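Long-range contacts in putative methylthioribose-1-phosphate isomerase (Archaeoglobus fulgidus, PDB 1T5O), which probably catalyses the interconversion of 5-methylthioribose 1-phosphate and 5-methylthioribulose 1-phosphate, a step in methionine biosynthesis: residues V32-A36 with A80-L84; A141-D146 with S173-K179; V217-M221 with V250-A254; T322-I327 with K337-F341. The contacts are given in a common frame with arbitrary orientation. Residues are numbered along the deposited sequence.

Contact 1. Residues V32-A36 with A80-L84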
# COMPACT_ATOMS: atom_id res chain seq x y z
N VAL A 32 -30.74 7.13 19.36
CA VAL A 32 -29.43 7.73 19.60
C VAL A 32 -28.27 6.74 19.52
O VAL A 32 -27.29 6.98 18.82
CB VAL A 32 -29.32 8.36 21.01
CG1 VAL A 32 -28.41 9.58 20.96
CG2 VAL A 32 -30.70 8.68 21.57
N GLU A 33 -28.39 5.66 20.28
CA GLU A 33 -27.36 4.65 20.34
C GLU A 33 -27.02 4.03 18.99
O GLU A 33 -25.84 3.80 18.70
CB GLU A 33 -27.76 3.55 21.34
CG GLU A 33 -27.99 4.07 22.76
CD GLU A 33 -28.51 2.99 23.71
OE1 GLU A 33 -29.55 2.37 23.40
OE2 GLU A 33 -27.87 2.78 24.77
N GLU A 34 -28.03 3.79 18.16
CA GLU A 34 -27.79 3.19 16.85
C GLU A 34 -26.93 4.09 15.97
O GLU A 34 -25.99 3.63 15.33
CB GLU A 34 -29.12 2.91 16.16
CG GLU A 34 -29.99 1.95 16.94
CD GLU A 34 -31.14 1.42 16.12
OE1 GLU A 34 -31.82 2.23 15.47
OE2 GLU A 34 -31.36 0.19 16.14
N LEU A 35 -27.27 5.37 15.95
CA LEU A 35 -26.52 6.33 15.16
C LEU A 35 -25.10 6.35 15.69
O LEU A 35 -24.13 6.28 14.93
CB LEU A 35 -27.15 7.71 15.28
CG LEU A 35 -26.51 8.87 14.50
CD1 LEU A 35 -26.49 8.57 12.99
CD2 LEU A 35 -27.30 10.14 14.79
N ALA A 36 -24.98 6.45 17.01
CA ALA A 36 -23.66 6.49 17.63
C ALA A 36 -22.82 5.28 17.22
O ALA A 36 -21.63 5.42 16.92
CB ALA A 36 -23.79 6.56 19.15
N ALA A 80 -28.90 14.13 24.88
CA ALA A 80 -28.60 13.42 23.64
C ALA A 80 -27.44 14.10 22.90
O ALA A 80 -26.56 13.42 22.37
CB ALA A 80 -29.84 13.37 22.75
N ALA A 81 -27.45 15.43 22.88
CA ALA A 81 -26.40 16.21 22.24
C ALA A 81 -25.06 15.86 22.89
O ALA A 81 -24.06 15.66 22.20
CB ALA A 81 -26.68 17.69 22.40
N ASP A 82 -25.06 15.80 24.22
CA ASP A 82 -23.88 15.47 25.02
C ASP A 82 -23.41 14.05 24.72
O ASP A 82 -22.22 13.79 24.53
CB ASP A 82 -24.21 15.56 26.52
CG ASP A 82 -24.15 16.98 27.05
OD1 ASP A 82 -24.09 17.93 26.23
OD2 ASP A 82 -24.19 17.15 28.29
N PHE A 83 -24.37 13.13 24.67
CA PHE A 83 -24.05 11.74 24.39
C PHE A 83 -23.48 11.54 23.00
O PHE A 83 -22.47 10.84 22.83
CB PHE A 83 -25.30 10.88 24.57
CG PHE A 83 -25.19 9.53 23.92
CD1 PHE A 83 -25.59 9.35 22.60
CD2 PHE A 83 -24.68 8.44 24.62
CE1 PHE A 83 -25.48 8.12 21.99
CE2 PHE A 83 -24.57 7.20 24.01
CZ PHE A 83 -24.97 7.04 22.69
N LEU A 84 -24.11 12.14 21.99
CA LEU A 84 -23.63 11.96 20.62
C LEU A 84 -22.27 12.60 20.36
O LEU A 84 -21.43 12.00 19.69
CB LEU A 84 -24.64 12.50 19.60
CG LEU A 84 -25.67 11.48 19.10
CD1 LEU A 84 -26.66 12.15 18.16
CD2 LEU A 84 -24.96 10.34 18.39
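Val32, Phe83 and Leu84 each lose between 62 and 65 Å² to this contact, out of 280 Å² for the pair. Two helical segments run nearly parallel, with axes 10.6 Å apart at a signed crossing angle of -23°. Val32, in the first turn of its helix, has its CA-CB bond toward the partner. Its CG1 lies 3.3 Å from CD1 of Phe83 and 3.8 Å from CG of Leu84, so one methyl fills the gap between these consecutive side chains. The Phe83 ring reaches across: its CZ is 4.1 Å from CA of Glu33 and its CE1 is 3.7 Å from CB of Ala36, one turn beyond Val32. Leu84 starts sideways but its tip turns in, with CD2 4.0 Å from CB of Ala36 and CD1 4.0 Å from CD2 of Leu35. No hydrogen bond crosses the interface; the contacts are apolar, with one ring-to-backbone approach at Glu33. The contact joins helix 32-40 to helix 70-85 in the helical N-terminal part of the chain. Ala80 and Ala81 pack on Ala61 and Ile58 of helix 47-61, while Ala81 and Leu84 meet Ile98 of helix 92-105.

Contact 2. Residues A141-D146 with S173-K179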
# COMPACT_ATOMS: atom_id res chain seq x y z
N ALA A 141 -14.42 21.81 -12.09
CA ALA A 141 -14.58 21.25 -13.44
C ALA A 141 -13.85 22.06 -14.50
O ALA A 141 -13.46 21.53 -15.53
CB ALA A 141 -16.11 21.13 -13.80
N GLU A 142 -13.71 23.36 -14.27
CA GLU A 142 -13.01 24.23 -15.20
C GLU A 142 -11.53 23.84 -15.33
O GLU A 142 -10.85 24.28 -16.28
CB GLU A 142 -13.12 25.70 -14.75
CG GLU A 142 -14.53 26.30 -14.92
CD GLU A 142 -15.09 26.07 -16.32
OE1 GLU A 142 -14.54 26.64 -17.28
OE2 GLU A 142 -16.07 25.29 -16.47
N LEU A 143 -11.02 23.04 -14.38
CA LEU A 143 -9.62 22.58 -14.40
C LEU A 143 -9.47 21.22 -15.08
O LEU A 143 -8.38 20.66 -15.19
CB LEU A 143 -9.08 22.45 -12.97
CG LEU A 143 -9.19 23.71 -12.13
CD1 LEU A 143 -8.80 23.38 -10.68
CD2 LEU A 143 -8.34 24.79 -12.71
N LEU A 144 -10.58 20.68 -15.54
CA LEU A 144 -10.56 19.40 -16.18
C LEU A 144 -10.91 19.57 -17.66
O LEU A 144 -11.80 20.37 -18.01
CB LEU A 144 -11.57 18.49 -15.47
CG LEU A 144 -11.08 17.31 -14.61
CD1 LEU A 144 -9.71 17.56 -14.05
CD2 LEU A 144 -12.12 17.02 -13.54
N GLU A 145 -10.22 18.82 -18.51
CA GLU A 145 -10.44 18.85 -19.95
C GLU A 145 -10.94 17.50 -20.46
O GLU A 145 -10.73 16.44 -19.84
CB GLU A 145 -9.14 19.26 -20.67
CG GLU A 145 -8.73 20.75 -20.50
CD GLU A 145 -8.18 21.10 -19.10
OE1 GLU A 145 -7.21 20.45 -18.68
OE2 GLU A 145 -8.69 22.03 -18.42
N ASP A 146 -11.63 17.53 -21.59
CA ASP A 146 -12.16 16.30 -22.17
C ASP A 146 -11.01 15.31 -22.36
O ASP A 146 -9.95 15.68 -22.87
CB ASP A 146 -12.85 16.63 -23.50
CG ASP A 146 -13.49 15.42 -24.16
OD1 ASP A 146 -14.23 14.66 -23.48
OD2 ASP A 146 -13.26 15.22 -25.37
N SER A 173 -18.86 16.91 -11.78
CA SER A 173 -19.26 18.11 -12.50
C SER A 173 -18.71 18.15 -13.93
O SER A 173 -19.40 18.61 -14.86
CB SER A 173 -18.84 19.37 -11.75
OG SER A 173 -19.53 19.45 -10.50
N ALA A 174 -17.47 17.68 -14.12
CA ALA A 174 -16.91 17.69 -15.46
C ALA A 174 -17.61 16.67 -16.36
O ALA A 174 -17.82 16.92 -17.55
CB ALA A 174 -15.41 17.42 -15.42
N VAL A 175 -17.94 15.51 -15.80
CA VAL A 175 -18.63 14.48 -16.57
C VAL A 175 -20.00 15.04 -17.01
O VAL A 175 -20.42 14.84 -18.14
CB VAL A 175 -18.80 13.18 -15.73
CG1 VAL A 175 -19.78 12.20 -16.39
CG2 VAL A 175 -17.43 12.51 -15.58
N GLU A 176 -20.66 15.75 -16.11
CA GLU A 176 -21.95 16.36 -16.39
C GLU A 176 -21.85 17.34 -17.57
O GLU A 176 -22.80 17.50 -18.34
CB GLU A 176 -22.45 17.08 -15.14
CG GLU A 176 -23.82 17.71 -15.27
CD GLU A 176 -24.41 18.08 -13.92
OE1 GLU A 176 -23.73 18.77 -13.13
OE2 GLU A 176 -25.55 17.69 -13.65
N GLN A 177 -20.70 18.00 -17.72
CA GLN A 177 -20.50 18.93 -18.82
C GLN A 177 -20.24 18.20 -20.14
O GLN A 177 -20.05 18.84 -21.17
CB GLN A 177 -19.30 19.85 -18.56
CG GLN A 177 -19.43 20.74 -17.37
CD GLN A 177 -18.16 21.53 -17.12
OE1 GLN A 177 -17.08 20.96 -16.92
NE2 GLN A 177 -18.28 22.85 -17.12
N GLY A 178 -20.20 16.87 -20.10
CA GLY A 178 -19.97 16.10 -21.30
C GLY A 178 -18.49 15.84 -21.58
O GLY A 178 -18.13 15.38 -22.68
N LYS A 179 -17.63 16.15 -20.61
CA LYS A 179 -16.20 15.91 -20.77
C LYS A 179 -15.99 14.45 -20.43
O LYS A 179 -16.54 13.97 -19.46
CB LYS A 179 -15.38 16.77 -19.80
CG LYS A 179 -15.40 18.25 -20.13
CD LYS A 179 -14.85 19.12 -18.99
CE LYS A 179 -14.71 20.57 -19.46
NZ LYS A 179 -14.29 21.48 -18.35
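Lys179, m at chi1 and t at the next three angles, stretches almost straight across to the turn of 141-146. There NZ donates to O of Ala141 at 2.9 Å, O of Leu144 at 2.7 Å and, within its own segment, OE1 of Gln177 at 3.2 Å. Ala141 to Leu144 form a type I beta turn, so the lysine binds the carbonyls of its first and last residues. Gln177 (m, t) has OE1 3.3 Å from CB of Ala141, and its NE2 makes a weak 3.4 Å hydrogen bond to OE2 of Glu142. Glu142, whose CA-CB bond points away, bends back through its m, m rotamer so that its end comes nearer. Gly178, at phi 90°, leaves the helix in a Schellman motif, with Lys179 N bonded to Ala174 O at 3.2 Å and Gly178 N to Val175 O at 2.8 Å. The apolar part is CD2 of Leu144, off the rotamer wells at chi1 -110°, 3.8 Å from CB of Ala174. The contact joins the loop entering strand 149-152 to helix 167-176 of the beta-alpha-beta crossover between parallel strands 149-152 and 182-186. Leu144 and Ala174 pack on Ile181, and Leu144 meets Ile230 of strand 228-231.

Contact 3. Residues V217-M221 with V250-A254; sequences VGIVM and VSVVA
Build two alpha-helical segments side by side, phi -57 to -76° and psi -31 to -54°, with Ala254 N to Val250 O at 3.0 Å and a weak Met221 N to Val217 O bond at 3.4 Å. They run nearly parallel: the axes approach to 9.8 Å at a signed crossing angle of -23°. Set the register with CA atoms of Val217 and Val250 6.5 Å apart, Gly218 and Val253 6.2 Å, and Met221 and Ala254 7.3 Å. Val217, Val250 and Val253 take the t rotamer; Met221 is m, t, t and extended. Along 250-254, Val250 comes first: its CG2 is 3.9 Å from CG2 of Val217, and its CG1 is 4.3 Å from CE of Met221. Val252 is out of reach of 217-221 and packs on Val252 of the second subunit. Val253 points toward the partner, with CG1 3.9 Å from CA of Gly218, 3.9 Å from O of Val217 and 3.6 Å from SD of Met221. Ala254 ends the walk, its CA 3.5 Å from SD and its CB 3.9 Å from CE of Met221. Consistent with a Rossmann-like family, the helices precede adjacent parallel strands 228-231 and 261-264 and pack on Val229. The Val250 side chain is about 8 Å from that of Asn243, predicted to bind substrate. All six touching residues are buried, and the contact is apolar, without hydrogen bonds.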
# COMPACT_ATOMS: atom_id res chain seq x y z
N VAL A 217 1.58 4.63 -7.81
CA VAL A 217 1.48 6.01 -8.24
C VAL A 217 2.74 6.37 -9.05
O VAL A 217 2.67 7.16 -9.97
CB VAL A 217 1.38 6.98 -7.02
CG1 VAL A 217 1.26 8.43 -7.51
CG2 VAL A 217 0.12 6.63 -6.21
N GLY A 218 3.88 5.80 -8.69
CA GLY A 218 5.11 6.09 -9.42
C GLY A 218 5.09 5.63 -10.87
O GLY A 218 5.33 6.42 -11.79
N ILE A 219 4.80 4.35 -11.10
CA ILE A 219 4.80 3.87 -12.47
C ILE A 219 3.73 4.51 -13.37
O ILE A 219 4.00 4.78 -14.56
CB ILE A 219 4.74 2.31 -12.54
CG1 ILE A 219 5.19 1.83 -13.93
CG2 ILE A 219 3.32 1.79 -12.17
CD1 ILE A 219 5.25 0.29 -14.03
N VAL A 220 2.55 4.79 -12.82
CA VAL A 220 1.52 5.38 -13.68
C VAL A 220 1.91 6.78 -14.15
O VAL A 220 1.63 7.15 -15.30
CB VAL A 220 0.07 5.39 -13.02
CG1 VAL A 220 -0.43 3.95 -12.83
CG2 VAL A 220 0.05 6.14 -11.68
N MET A 221 2.59 7.56 -13.30
CA MET A 221 3.01 8.88 -13.74
C MET A 221 4.21 8.76 -14.65
O MET A 221 4.36 9.51 -15.60
CB MET A 221 3.33 9.78 -12.55
CG MET A 221 2.06 10.13 -11.79
SD MET A 221 2.32 11.23 -10.40
CE MET A 221 0.71 11.15 -9.58
N VAL A 250 1.92 10.80 -2.72
CA VAL A 250 1.39 11.04 -4.05
C VAL A 250 1.80 12.44 -4.52
O VAL A 250 2.19 12.63 -5.68
CB VAL A 250 -0.15 10.94 -4.10
CG1 VAL A 250 -0.68 11.27 -5.55
CG2 VAL A 250 -0.59 9.52 -3.68
N SER A 251 1.75 13.42 -3.61
CA SER A 251 2.12 14.79 -3.99
C SER A 251 3.60 14.92 -4.42
O SER A 251 3.93 15.75 -5.26
CB SER A 251 1.80 15.78 -2.85
OG SER A 251 2.89 15.89 -1.92
N VAL A 252 4.47 14.09 -3.85
CA VAL A 252 5.88 14.18 -4.18
C VAL A 252 6.12 13.65 -5.60
O VAL A 252 6.86 14.26 -6.38
CB VAL A 252 6.76 13.38 -3.16
CG1 VAL A 252 8.24 13.28 -3.65
CG2 VAL A 252 6.73 14.09 -1.81
N VAL A 253 5.49 12.52 -5.94
CA VAL A 253 5.65 11.92 -7.26
C VAL A 253 5.05 12.87 -8.31
O VAL A 253 5.67 13.14 -9.35
CB VAL A 253 4.98 10.53 -7.30
CG1 VAL A 253 5.15 9.89 -8.68
CG2 VAL A 253 5.62 9.63 -6.24
N ALA A 254 3.86 13.41 -8.03
CA ALA A 254 3.23 14.33 -8.96
C ALA A 254 4.10 15.57 -9.20
O ALA A 254 4.25 16.02 -10.33
CB ALA A 254 1.84 14.73 -8.45

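Contact 4. Residues T322-I327 with K337-F341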
# COMPACT_ATOMS: atom_id res chain seq x y z
N THR A 322 -12.35 25.27 -3.91
CA THR A 322 -13.32 25.48 -2.82
C THR A 322 -14.68 25.93 -3.37
O THR A 322 -14.80 26.16 -4.57
CB THR A 322 -12.79 26.57 -1.83
OG1 THR A 322 -12.99 27.88 -2.40
CG2 THR A 322 -11.28 26.35 -1.57
N GLU A 323 -15.69 26.08 -2.51
CA GLU A 323 -17.01 26.52 -2.98
C GLU A 323 -17.00 28.04 -3.22
O GLU A 323 -17.98 28.62 -3.70
CB GLU A 323 -18.12 26.16 -1.99
CG GLU A 323 -18.21 27.04 -0.72
CD GLU A 323 -17.30 26.55 0.39
OE1 GLU A 323 -16.14 26.19 0.10
OE2 GLU A 323 -17.75 26.55 1.56
N TYR A 324 -15.88 28.66 -2.88
CA TYR A 324 -15.69 30.10 -3.07
C TYR A 324 -14.87 30.35 -4.32
O TYR A 324 -14.65 31.50 -4.72
CB TYR A 324 -14.97 30.71 -1.86
CG TYR A 324 -15.86 30.92 -0.66
CD1 TYR A 324 -16.34 32.20 -0.35
CD2 TYR A 324 -16.22 29.86 0.16
CE1 TYR A 324 -17.15 32.41 0.77
CE2 TYR A 324 -17.04 30.05 1.28
CZ TYR A 324 -17.50 31.34 1.58
OH TYR A 324 -18.31 31.56 2.68
N GLY A 325 -14.41 29.27 -4.95
CA GLY A 325 -13.62 29.40 -6.16
C GLY A 325 -12.29 28.67 -6.08
O GLY A 325 -11.94 28.06 -5.06
N VAL A 326 -11.53 28.72 -7.18
CA VAL A 326 -10.21 28.08 -7.22
C VAL A 326 -9.18 29.07 -6.65
O VAL A 326 -9.15 30.23 -7.04
CB VAL A 326 -9.83 27.68 -8.69
CG1 VAL A 326 -8.42 27.07 -8.73
CG2 VAL A 326 -10.82 26.65 -9.20
N ILE A 327 -8.34 28.61 -5.74
CA ILE A 327 -7.34 29.47 -5.12
C ILE A 327 -5.91 29.06 -5.52
O ILE A 327 -5.51 27.90 -5.35
CB ILE A 327 -7.45 29.38 -3.58
CG1 ILE A 327 -8.89 29.66 -3.15
CG2 ILE A 327 -6.53 30.38 -2.92
CD1 ILE A 327 -9.09 29.55 -1.60
N LYS A 337 -8.11 36.20 0.81
CA LYS A 337 -8.85 36.95 -0.20
C LYS A 337 -10.07 36.18 -0.73
O LYS A 337 -11.20 36.67 -0.69
CB LYS A 337 -7.93 37.33 -1.36
CG LYS A 337 -8.60 38.20 -2.40
CD LYS A 337 -7.82 38.28 -3.72
CE LYS A 337 -8.74 38.73 -4.85
NZ LYS A 337 -8.12 38.77 -6.21
N VAL A 338 -9.85 34.96 -1.23
CA VAL A 338 -10.94 34.17 -1.79
C VAL A 338 -11.99 33.68 -0.78
O VAL A 338 -13.20 33.65 -1.08
CB VAL A 338 -10.40 32.93 -2.55
CG1 VAL A 338 -11.57 32.13 -3.11
CG2 VAL A 338 -9.46 33.38 -3.69
N LEU A 339 -11.53 33.26 0.40
CA LEU A 339 -12.44 32.75 1.41
C LEU A 339 -13.07 33.89 2.23
O LEU A 339 -13.84 33.65 3.15
CB LEU A 339 -11.72 31.77 2.34
CG LEU A 339 -11.18 30.50 1.66
CD1 LEU A 339 -10.60 29.56 2.74
CD2 LEU A 339 -12.31 29.81 0.87
N LYS A 340 -12.70 35.11 1.86
CA LYS A 340 -13.19 36.32 2.51
C LYS A 340 -12.97 36.36 4.01
O LYS A 340 -13.91 36.61 4.77
CB LYS A 340 -14.67 36.52 2.22
CG LYS A 340 -15.04 36.50 0.74
CD LYS A 340 -16.56 36.44 0.61
CE LYS A 340 -17.01 36.11 -0.81
NZ LYS A 340 -17.06 37.31 -1.70
N PHE A 341 -11.74 36.11 4.45
CA PHE A 341 -11.42 36.15 5.87
C PHE A 341 -11.46 37.63 6.28
O PHE A 341 -11.48 38.48 5.36
CB PHE A 341 -10.02 35.59 6.14
CG PHE A 341 -9.93 34.09 6.10
CD1 PHE A 341 -8.70 33.46 5.94
CD2 PHE A 341 -11.07 33.30 6.24
CE1 PHE A 341 -8.59 32.07 5.92
CE2 PHE A 341 -10.98 31.90 6.23
CZ PHE A 341 -9.73 31.28 6.06
O HOH W 1 -14.81 34.38 -3.41
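A beta hairpin with a two-residue, type I turn from Thr322 to Gly325 faces a helix end closed by a Schellman motif at Lys340. Thr322 N bonds Gly325 O at 3.0 Å and Gly325 N bonds Thr322 O at 3.2 Å. Thr322 OG1 adds an ST turn by accepting from Tyr324 N at 3.0 Å, and donates to Gly325 O at 2.9 Å. Gly325, at phi 126°, would jam a CB against the preceding carbonyl. Tyr324 and Val338 contribute most, 86 and 81 Å²: CB of Tyr324 lies 3.5 Å from O of Val338 and 3.9 Å from Val338 CG1, itself 3.6 Å from CG1 of Ile327. Leu339 fits alongside, its CD2 3.9 Å from CB of Tyr324 and its CG 4.0 Å from CD1 of Ile327, while CE of Lys340 approaches the edge of the Tyr324 ring, 4.0 Å from CD1. No direct hydrogen bond joins the segments; one water donates to Tyr324 O (3.2 Å) and Val338 O (2.9 Å). Within this chain strand 325-327 is outermost at one end of the mixed sheet, antiparallel to strand 319-322; helix 331-338 folds back on it, Asn334 and Val335 touching Ile327.

Contacts 1 and 3 each pair nearly parallel helices at 23° without a hydrogen bond, but contact 1 lies in the helical N-terminal part and is partly buried, whereas contact 3 is wholly buried in the assembly, with the second subunit in reach of six of its residues. Their centres are about 42 Å apart, on opposite sides of the chain's centre. Contacts 2 and 4 are partly buried and each pairs a turn with a Schellman-closed helix end; contact 2 relies on a lysine amine, contact 4 on apolar packing and a bridging water. These two alone touch, through Leu143 CD1 and Val326 CG2 at 4.1 Å. Contacts 2, 3 and 4 lie on or beside the same mixed sheet.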